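Local coordinates for uncharacterized protein Ta1441 (Thermoplasma acidophilum, PDB 3GAA) that is of unestablished function but, as a PAC2-family protein, is probably related in its role to the chaperones that assist proteasome assembly, at residues A[113-118]-A[176-181]; A[135-140]-A[193-198]; A[145-150]-A[208-213]. One frame throughout, in Å; residues are numbered along the deposited sequence.

Contact 1 of 3, residues A[113-118]-A[176-181]; sequences WIDQVG and LVRKIT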
loop_
_atom_site.group_PDB
_atom_site.type_symbol
_atom_site.label_atom_id
_atom_site.label_comp_id
_atom_site.label_asym_id
_atom_site.label_seq_id
_atom_site.Cartn_x
_atom_site.Cartn_y
_atom_site.Cartn_z
ATOM N N TRP A 113 15.255 -12.140 12.698
ATOM C CA TRP A 113 16.273 -11.304 13.300
ATOM C C TRP A 113 17.590 -12.047 13.350
ATOM O O TRP A 113 18.617 -11.475 13.119
ATOM C CB TRP A 113 15.826 -10.950 14.706
ATOM C CG TRP A 113 16.690 -10.044 15.435
ATOM C CD1 TRP A 113 16.542 -8.740 15.518
ATOM C CD2 TRP A 113 17.817 -10.394 16.268
ATOM N NE1 TRP A 113 17.515 -8.206 16.335
ATOM C CE2 TRP A 113 18.327 -9.203 16.788
ATOM C CE3 TRP A 113 18.442 -11.600 16.607
ATOM C CZ2 TRP A 113 19.433 -9.153 17.631
ATOM C CZ3 TRP A 113 19.559 -11.552 17.461
ATOM C CH2 TRP A 113 20.036 -10.323 17.954
ATOM N N ILE A 114 17.529 -13.328 13.683
ATOM C CA ILE A 114 18.707 -14.119 13.832
ATOM C C ILE A 114 19.336 -14.324 12.482
ATOM O O ILE A 114 20.526 -14.291 12.375
ATOM C CB ILE A 114 18.388 -15.465 14.511
ATOM C CG1 ILE A 114 18.145 -15.233 15.983
ATOM C CG2 ILE A 114 19.542 -16.409 14.452
ATOM C CD1 ILE A 114 17.686 -16.469 16.682
ATOM N N ASP A 115 18.556 -14.548 11.444
ATOM C CA ASP A 115 19.116 -14.736 10.096
ATOM C C ASP A 115 19.867 -13.450 9.722
ATOM O O ASP A 115 20.954 -13.502 9.175
ATOM C CB ASP A 115 18.003 -15.063 9.061
ATOM C CG ASP A 115 18.512 -15.854 7.830
ATOM O OD1 ASP A 115 19.761 -15.833 7.633
ATOM O OD2 ASP A 115 17.654 -16.475 7.068
ATOM N N GLN A 116 19.302 -12.294 10.066
ATOM C CA GLN A 116 19.886 -10.995 9.653
ATOM C C GLN A 116 21.084 -10.566 10.470
ATOM O O GLN A 116 21.905 -9.853 9.966
ATOM C CB GLN A 116 18.830 -9.873 9.668
ATOM C CG GLN A 116 18.554 -9.251 8.280
ATOM C CD GLN A 116 17.807 -10.189 7.313
ATOM O OE1 GLN A 116 16.965 -9.758 6.514
ATOM N NE2 GLN A 116 18.120 -11.475 7.383
ATOM N N VAL A 117 21.174 -10.992 11.717
ATOM C CA VAL A 117 22.344 -10.795 12.558
ATOM C C VAL A 117 23.567 -11.654 12.092
ATOM O O VAL A 117 24.708 -11.447 12.561
ATOM C CB VAL A 117 21.950 -11.145 13.997
ATOM C CG1 VAL A 117 23.074 -11.754 14.754
ATOM C CG2 VAL A 117 21.378 -9.933 14.702
ATOM N N GLY A 118 23.348 -12.607 11.177
ATOM C CA GLY A 118 24.435 -13.379 10.597
ATOM C C GLY A 118 24.756 -14.661 11.330
ATOM O O GLY A 118 25.817 -15.251 11.131
ATOM N N LEU A 176 15.933 -25.187 8.721
ATOM C CA LEU A 176 16.063 -26.088 7.588
ATOM C C LEU A 176 15.744 -25.328 6.309
ATOM O O LEU A 176 16.420 -25.474 5.329
ATOM C CB LEU A 176 15.155 -27.298 7.698
ATOM C CG LEU A 176 15.531 -28.613 8.422
ATOM C CD1 LEU A 176 17.001 -28.743 8.698
ATOM C CD2 LEU A 176 14.654 -28.889 9.697
ATOM N N VAL A 177 14.745 -24.487 6.314
ATOM C CA VAL A 177 14.443 -23.744 5.115
ATOM C C VAL A 177 15.461 -22.636 4.794
ATOM O O VAL A 177 15.875 -22.409 3.632
ATOM C CB VAL A 177 13.068 -23.140 5.194
ATOM C CG1 VAL A 177 12.929 -22.300 4.014
ATOM C CG2 VAL A 177 11.980 -24.311 5.249
ATOM N N ARG A 178 15.902 -21.949 5.825
ATOM C CA ARG A 178 16.855 -20.882 5.637
ATOM C C ARG A 178 18.262 -21.354 5.348
ATOM O O ARG A 178 19.109 -20.537 5.071
ATOM C CB ARG A 178 16.866 -20.017 6.879
ATOM C CG ARG A 178 15.589 -19.241 7.038
ATOM C CD ARG A 178 15.529 -18.638 8.396
ATOM N NE ARG A 178 14.243 -18.027 8.711
ATOM C CZ ARG A 178 13.928 -16.788 8.390
ATOM N NH1 ARG A 178 14.802 -16.042 7.747
ATOM N NH2 ARG A 178 12.765 -16.271 8.731
ATOM N N LYS A 179 18.502 -22.658 5.406
ATOM C CA LYS A 179 19.844 -23.259 5.415
ATOM C C LYS A 179 20.839 -22.724 6.435
ATOM O O LYS A 179 21.979 -22.514 6.128
ATOM C CB LYS A 179 20.441 -23.245 4.016
ATOM C CG LYS A 179 19.853 -24.329 3.122
ATOM C CD LYS A 179 20.927 -24.941 2.164
ATOM C CE LYS A 179 21.852 -25.967 2.894
ATOM N NZ LYS A 179 21.160 -27.291 3.229
ATOM N N ILE A 180 20.391 -22.491 7.653
ATOM C CA ILE A 180 21.287 -22.273 8.795
ATOM C C ILE A 180 21.276 -23.557 9.626
ATOM O O ILE A 180 20.238 -24.213 9.697
ATOM C CB ILE A 180 20.756 -21.206 9.720
ATOM C CG1 ILE A 180 20.499 -19.913 8.950
ATOM C CG2 ILE A 180 21.722 -21.031 10.880
ATOM C CD1 ILE A 180 19.924 -18.823 9.799
ATOM N N THR A 181 22.392 -23.904 10.255
ATOM C CA THR A 181 22.500 -25.156 11.002
ATOM C C THR A 181 21.750 -24.974 12.271
ATOM O O THR A 181 22.046 -24.032 12.986
ATOM C CB THR A 181 23.951 -25.493 11.397
ATOM O OG1 THR A 181 24.720 -25.623 10.209
ATOM C CG2 THR A 181 23.994 -26.809 12.191
#
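Asp115 OD2 takes a hydrogen bond from Arg178 NH1 at 3.0 Å, a bond that is part of a salt bridge between the last turns of helices 103-117 and 166-178. The bond is fairly straight, 159° at the hydrogen, and uses the anti lone pair of OD2, the one facing away from OD1. The acceptor lies in the guanidinium plane, at its edge, while the carboxylate is turned 74° against that plane, so a single nitrogen engages it and no paired grip forms. CG of Asp115 stands anti to the backbone N (chi1 -155°), which carries the carboxylate across toward the extended arginine. OD2 also lies alongside the methylenes, with Arg178 CD 3.3 Å and Arg178 CG 3.5 Å from it. The Ile180 methyl CD1 packs against the carboxylate, 3.7 Å from Asp115 OD1, an oxygen whose polar partner is on another subunit. A branched aliphatic suits this buried place, where it also packs on Met111.

Both helices end here in a Schellman motif. Gly118 closes the first with positive phi, a conformation in which a side chain would press on the preceding carbonyl; Lys179 closes the second, and the chain then turns so that Ile180 faces Asp115.

Each charge has a further partner. Arg178 NE is paired with Glu174 one turn back on its own helix, and Asp115 OD1 forms a salt bridge with Arg22 of the second subunit, whose Leu19 also packs on Asp115. The aspartate is thus held between two arginines, one on each of its oxygens, and this would probably favour its ionised form although it is buried. The chemistry joins two helix ends of one chain and, through the same carboxylate, a subunit interface.

Contact 2 of 3, residues A[135-140]-A[193-198]; sequences EERPVF and IPDPGA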
loop_
_atom_site.group_PDB
_atom_site.type_symbol
_atom_site.label_atom_id
_atom_site.label_comp_id
_atom_site.label_asym_id
_atom_site.label_seq_id
_atom_site.Cartn_x
_atom_site.Cartn_y
_atom_site.Cartn_z
ATOM N N GLU A 135 22.146 -41.499 38.127
ATOM C CA GLU A 135 23.260 -40.509 37.931
ATOM C C GLU A 135 24.021 -40.565 36.596
ATOM O O GLU A 135 24.718 -39.601 36.219
ATOM C CB GLU A 135 24.282 -40.586 39.082
ATOM C CG GLU A 135 25.199 -39.330 39.239
ATOM C CD GLU A 135 26.442 -39.620 40.101
ATOM O OE1 GLU A 135 26.459 -40.652 40.830
ATOM O OE2 GLU A 135 27.403 -38.816 40.045
ATOM N N GLU A 136 23.923 -41.710 35.918
ATOM C CA GLU A 136 24.222 -41.804 34.485
ATOM C C GLU A 136 23.105 -41.070 33.721
ATOM O O GLU A 136 22.056 -41.669 33.443
ATOM C CB GLU A 136 24.323 -43.295 34.041
ATOM C CG GLU A 136 25.376 -44.213 34.790
ATOM C CD GLU A 136 26.399 -43.451 35.706
ATOM O OE1 GLU A 136 26.839 -44.045 36.743
ATOM O OE2 GLU A 136 26.756 -42.271 35.410
ATOM N N ARG A 137 23.302 -39.776 33.440
ATOM C CA ARG A 137 22.306 -39.009 32.713
ATOM C C ARG A 137 22.802 -38.685 31.314
ATOM O O ARG A 137 23.786 -37.978 31.156
ATOM C CB ARG A 137 21.950 -37.740 33.441
ATOM C CG ARG A 137 21.384 -36.652 32.514
ATOM C CD ARG A 137 20.468 -35.705 33.213
ATOM N NE ARG A 137 20.872 -35.472 34.594
ATOM C CZ ARG A 137 20.099 -34.871 35.493
ATOM N NH1 ARG A 137 18.884 -34.425 35.159
ATOM N NH2 ARG A 137 20.550 -34.691 36.727
ATOM N N PRO A 138 22.090 -39.173 30.287
ATOM C CA PRO A 138 22.459 -38.956 28.885
ATOM C C PRO A 138 22.021 -37.596 28.259
ATOM O O PRO A 138 21.081 -36.928 28.714
ATOM C CB PRO A 138 21.734 -40.106 28.191
ATOM C CG PRO A 138 20.482 -40.296 29.009
ATOM C CD PRO A 138 20.839 -39.952 30.406
ATOM N N VAL A 139 22.715 -37.182 27.217
ATOM C CA VAL A 139 22.216 -36.086 26.410
ATOM C C VAL A 139 21.777 -36.609 25.050
ATOM O O VAL A 139 22.450 -37.403 24.446
ATOM C CB VAL A 139 23.227 -34.916 26.257
ATOM C CG1 VAL A 139 22.625 -33.813 25.397
ATOM C CG2 VAL A 139 23.527 -34.337 27.569
ATOM N N PHE A 140 20.644 -36.118 24.577
ATOM C CA PHE A 140 20.228 -36.425 23.227
ATOM C C PHE A 140 20.300 -35.217 22.405
ATOM O O PHE A 140 20.376 -34.114 22.929
ATOM C CB PHE A 140 18.831 -37.000 23.187
ATOM C CG PHE A 140 18.689 -38.170 24.036
ATOM C CD1 PHE A 140 19.100 -39.419 23.576
ATOM C CD2 PHE A 140 18.274 -38.031 25.331
ATOM C CE1 PHE A 140 19.021 -40.569 24.421
ATOM C CE2 PHE A 140 18.165 -39.157 26.178
ATOM C CZ PHE A 140 18.537 -40.431 25.726
ATOM N N ILE A 193 11.276 -32.730 41.884
ATOM C CA ILE A 193 12.349 -32.046 42.618
ATOM C C ILE A 193 13.344 -31.272 41.725
ATOM O O ILE A 193 13.519 -31.631 40.546
ATOM C CB ILE A 193 13.102 -33.044 43.530
ATOM C CG1 ILE A 193 13.818 -34.144 42.728
ATOM C CG2 ILE A 193 12.100 -33.644 44.570
ATOM C CD1 ILE A 193 12.895 -35.302 42.316
ATOM N N PRO A 194 13.996 -30.213 42.266
ATOM C CA PRO A 194 14.891 -29.368 41.434
ATOM C C PRO A 194 16.065 -30.157 40.867
ATOM O O PRO A 194 16.577 -31.027 41.544
ATOM C CB PRO A 194 15.386 -28.303 42.408
ATOM C CG PRO A 194 14.420 -28.357 43.568
ATOM C CD PRO A 194 13.976 -29.766 43.662
ATOM N N ASP A 195 16.480 -29.865 39.640
ATOM C CA ASP A 195 17.395 -30.755 38.925
ATOM C C ASP A 195 18.531 -30.062 38.163
ATOM O O ASP A 195 18.559 -30.067 36.942
ATOM C CB ASP A 195 16.609 -31.641 37.970
ATOM C CG ASP A 195 17.404 -32.858 37.538
ATOM O OD1 ASP A 195 18.551 -33.018 38.051
ATOM O OD2 ASP A 195 16.905 -33.656 36.697
ATOM N N PRO A 196 19.505 -29.514 38.893
ATOM C CA PRO A 196 20.675 -28.835 38.327
ATOM C C PRO A 196 21.566 -29.667 37.412
ATOM O O PRO A 196 22.189 -29.115 36.530
ATOM C CB PRO A 196 21.478 -28.426 39.556
ATOM C CG PRO A 196 20.536 -28.472 40.654
ATOM C CD PRO A 196 19.582 -29.566 40.353
ATOM N N GLY A 197 21.629 -30.967 37.605
ATOM C CA GLY A 197 22.365 -31.829 36.683
ATOM C C GLY A 197 21.789 -31.849 35.274
ATOM O O GLY A 197 22.509 -32.170 34.323
ATOM N N ALA A 198 20.501 -31.511 35.118
ATOM C CA ALA A 198 19.918 -31.377 33.788
ATOM C C ALA A 198 20.649 -30.208 33.100
ATOM O O ALA A 198 21.289 -30.357 32.058
ATOM C CB ALA A 198 18.429 -31.126 33.878
#
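Arg137 grips Asp195 end-on with two nitrogens, one for each carboxylate oxygen: NH1 reaches Asp195 OD2 at 2.6 Å, and NH2 reaches Asp195 OD1 at 2.9 Å. Both oxygens lie close to the guanidinium plane, but the two flat groups are twisted 35° apart. OD1 is met on its syn side, slightly out of the carboxylate plane, and OD2 from above that plane, in keeping with the twist. The side chains approach from opposite directions; CG of Arg137 is anti to the backbone N, and a bend at chi3 (34°) turns the guanidinium toward Asp195.

One guanidinium face rests on the first turn of helix 196-210. Gly197 C sits over its centre, and Ala198 N lies nearer the rim, 3.4 Å from Arg137 CZ. A side chain at Gly197 would point at the arginine, so glycine lets the flat group settle directly on the backbone; the small Ala198 likewise leaves room, its CB 3.6 Å from Arg137 NH1. The carboxylate lies near the N-terminal end of helix 196-210, whose dipole would probably help to stabilise its negative charge.

Further bonds fix both partners, NH1 to Pro188 O and OD2 to Ser190 N. The salt bridge thereby fastens the loop between strands 121-130 and 140-142 to the start of helix 196-210, beside the end of strand 181-190, while Pro194 and Pro196 pack on helix 219-243.

Contact 3 of 3, residues A[145-150]-A[208-213]; sequences KPKLDK and KAYNLK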
loop_
_atom_site.group_PDB
_atom_site.type_symbol
_atom_site.label_atom_id
_atom_site.label_comp_id
_atom_site.label_asym_id
_atom_site.label_seq_id
_atom_site.Cartn_x
_atom_site.Cartn_y
_atom_site.Cartn_z
ATOM N N LYS A 145 22.253 -35.434 9.866
ATOM C CA LYS A 145 23.090 -36.633 9.903
ATOM C C LYS A 145 24.556 -36.306 10.107
ATOM O O LYS A 145 25.205 -36.815 11.007
ATOM C CB LYS A 145 22.921 -37.469 8.631
ATOM C CG LYS A 145 21.936 -38.644 8.771
ATOM C CD LYS A 145 22.279 -39.829 7.778
ATOM C CE LYS A 145 21.434 -41.147 8.046
ATOM N NZ LYS A 145 20.130 -41.279 7.263
ATOM N N PRO A 146 25.096 -35.455 9.279
ATOM C CA PRO A 146 26.511 -35.181 9.485
ATOM C C PRO A 146 26.888 -34.663 10.912
ATOM O O PRO A 146 27.910 -35.093 11.501
ATOM C CB PRO A 146 26.823 -34.151 8.408
ATOM C CG PRO A 146 25.730 -34.294 7.433
ATOM C CD PRO A 146 24.522 -34.745 8.146
ATOM N N LYS A 147 26.068 -33.760 11.453
ATOM C CA LYS A 147 26.201 -33.352 12.839
ATOM C C LYS A 147 25.965 -34.542 13.800
ATOM O O LYS A 147 26.816 -34.845 14.643
ATOM C CB LYS A 147 25.270 -32.182 13.149
ATOM C CG LYS A 147 25.855 -30.800 12.791
ATOM C CD LYS A 147 26.674 -30.218 13.981
ATOM C CE LYS A 147 27.333 -28.870 13.664
ATOM N NZ LYS A 147 27.810 -28.155 14.902
ATOM N N LEU A 148 24.828 -35.220 13.665
ATOM C CA LEU A 148 24.514 -36.377 14.521
ATOM C C LEU A 148 25.663 -37.373 14.624
ATOM O O LEU A 148 25.888 -37.953 15.672
ATOM C CB LEU A 148 23.305 -37.134 13.986
ATOM C CG LEU A 148 21.944 -36.674 14.415
ATOM C CD1 LEU A 148 20.920 -37.590 13.808
ATOM C CD2 LEU A 148 21.888 -36.737 15.898
ATOM N N ASP A 149 26.382 -37.551 13.525
ATOM C CA ASP A 149 27.492 -38.475 13.445
ATOM C C ASP A 149 28.712 -38.009 14.200
ATOM O O ASP A 149 29.296 -38.811 14.903
ATOM C CB ASP A 149 27.810 -38.779 11.975
ATOM C CG ASP A 149 26.783 -39.799 11.337
ATOM O OD1 ASP A 149 25.570 -39.854 11.758
ATOM O OD2 ASP A 149 27.203 -40.561 10.411
ATOM N N LYS A 150 29.091 -36.735 14.082
ATOM C CA LYS A 150 30.102 -36.143 14.968
ATOM C C LYS A 150 29.684 -36.298 16.430
ATOM O O LYS A 150 30.402 -36.866 17.232
ATOM C CB LYS A 150 30.296 -34.658 14.679
ATOM C CG LYS A 150 30.861 -34.298 13.286
ATOM C CD LYS A 150 31.509 -32.856 13.255
ATOM C CE LYS A 150 31.191 -32.001 11.969
ATOM N NZ LYS A 150 30.007 -31.005 12.176
ATOM N N LYS A 208 31.154 -29.148 24.411
ATOM C CA LYS A 208 31.660 -30.144 23.501
ATOM C C LYS A 208 31.335 -29.814 22.045
ATOM O O LYS A 208 32.114 -30.094 21.173
ATOM C CB LYS A 208 31.045 -31.490 23.816
ATOM C CG LYS A 208 31.690 -32.661 23.094
ATOM C CD LYS A 208 32.947 -33.119 23.813
ATOM C CE LYS A 208 33.737 -34.240 23.107
ATOM N NZ LYS A 208 34.872 -34.730 24.053
ATOM N N ALA A 209 30.183 -29.247 21.750
ATOM C CA ALA A 209 29.859 -29.043 20.366
ATOM C C ALA A 209 30.530 -27.808 19.795
ATOM O O ALA A 209 30.924 -27.847 18.629
ATOM C CB ALA A 209 28.366 -28.992 20.150
ATOM N N TYR A 210 30.661 -26.732 20.588
ATOM C CA TYR A 210 30.961 -25.381 20.076
ATOM C C TYR A 210 32.110 -24.714 20.766
ATOM O O TYR A 210 32.463 -23.583 20.459
ATOM C CB TYR A 210 29.728 -24.485 20.185
ATOM C CG TYR A 210 28.681 -24.977 19.241
ATOM C CD1 TYR A 210 28.804 -24.732 17.879
ATOM C CD2 TYR A 210 27.643 -25.797 19.665
ATOM C CE1 TYR A 210 27.906 -25.235 16.952
ATOM C CE2 TYR A 210 26.707 -26.322 18.721
ATOM C CZ TYR A 210 26.865 -26.020 17.364
ATOM O OH TYR A 210 26.008 -26.509 16.402
ATOM N N ASN A 211 32.695 -25.403 21.724
ATOM C CA ASN A 211 33.854 -24.893 22.359
ATOM C C ASN A 211 33.687 -23.458 22.832
ATOM O O ASN A 211 34.625 -22.703 22.944
ATOM C CB ASN A 211 35.013 -25.031 21.405
ATOM C CG ASN A 211 36.332 -24.818 22.100
ATOM O OD1 ASN A 211 37.158 -23.996 21.645
ATOM N ND2 ASN A 211 36.529 -25.497 23.256
ATOM N N LEU A 212 32.459 -23.072 23.132
ATOM C CA LEU A 212 32.238 -21.935 24.009
ATOM C C LEU A 212 32.959 -22.492 25.176
ATOM O O LEU A 212 33.174 -23.718 25.179
ATOM C CB LEU A 212 30.768 -21.780 24.309
ATOM C CG LEU A 212 29.869 -21.810 23.067
ATOM C CD1 LEU A 212 28.530 -21.134 23.378
ATOM C CD2 LEU A 212 30.574 -21.157 21.884
ATOM N N LYS A 213 33.386 -21.719 26.157
ATOM C CA LYS A 213 33.949 -22.426 27.318
ATOM C C LYS A 213 33.255 -21.970 28.552
ATOM O O LYS A 213 33.803 -21.282 29.367
ATOM C CB LYS A 213 35.440 -22.242 27.363
ATOM C CG LYS A 213 36.194 -23.188 26.403
ATOM C CD LYS A 213 37.252 -22.434 25.553
ATOM C CE LYS A 213 38.417 -21.903 26.332
ATOM N NZ LYS A 213 39.640 -21.859 25.435
#
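Lys147 brings its ammonium end to the hydroxyl corner of the Tyr210 ring, with NZ 2.9 Å from Tyr210 OH. The approach to the ring is oblique: NZ is also 3.4 Å from Tyr210 CZ and 3.6 Å from Tyr210 CE1, whereas the aliphatic part of the lysine stays farther back, its CE 3.9 Å from Tyr210 OH. A bend at chi2 (-88°) directs the rest of the Lys147 chain, which is extended beyond it, toward Tyr210 at the end of helix 196-210. Tyr210 reaches the meeting point with the far end of its ring.

Both polar ends share a partner in Glu121, a residue of neither segment, which probably helps to bring them together. Glu121 OE1 is salt-bridged to Lys147 NZ and hydrogen-bonded to Tyr210 OH, one carboxylate oxygen serving a cation and a hydroxyl at once. Lysine suits the place by its charge and reach, tyrosine by its rigid length tipped with a polar group. A phenylalanine in place of Tyr210 would probably leave Glu121 OE1 with Lys147 alone of these two partners, and the carboxylate less firmly fixed.

The contact is small and lies at the surface. Lys147 stands on helix 145-153, whose Lys145 and Leu148 pack on Gly73 of the third subunit. Tyr210 ends helix 196-210, just before Asn211 leaves helical geometry with positive phi, and its ring rests on Leu183 of strand 181-190; Glu121, at the start of the adjoining strand 121-130, bonds to a side chain from each helix.

From the N terminus the chain first lays down 113-118, 135-140 and 145-150, then returns with 176-181, 193-198 and 208-213 in the same order. Each contact thus closes a loop of more than fifty residues, and all three loops cross; none nests within another. Contact 1 joins the ends of helices 103-117 and 166-178, contact 2 ties the loop before strand 140-142 to the start of helix 196-210, and contact 3 links that helix's other end to helix 145-153. Contacts 1 and 3 touch lightly, Thr181 CG2 lying 4.2 Å from Lys147 CE, whereas contacts 1 and 2, with centres about 30 Å apart, lie on opposite sides of the chain's centre.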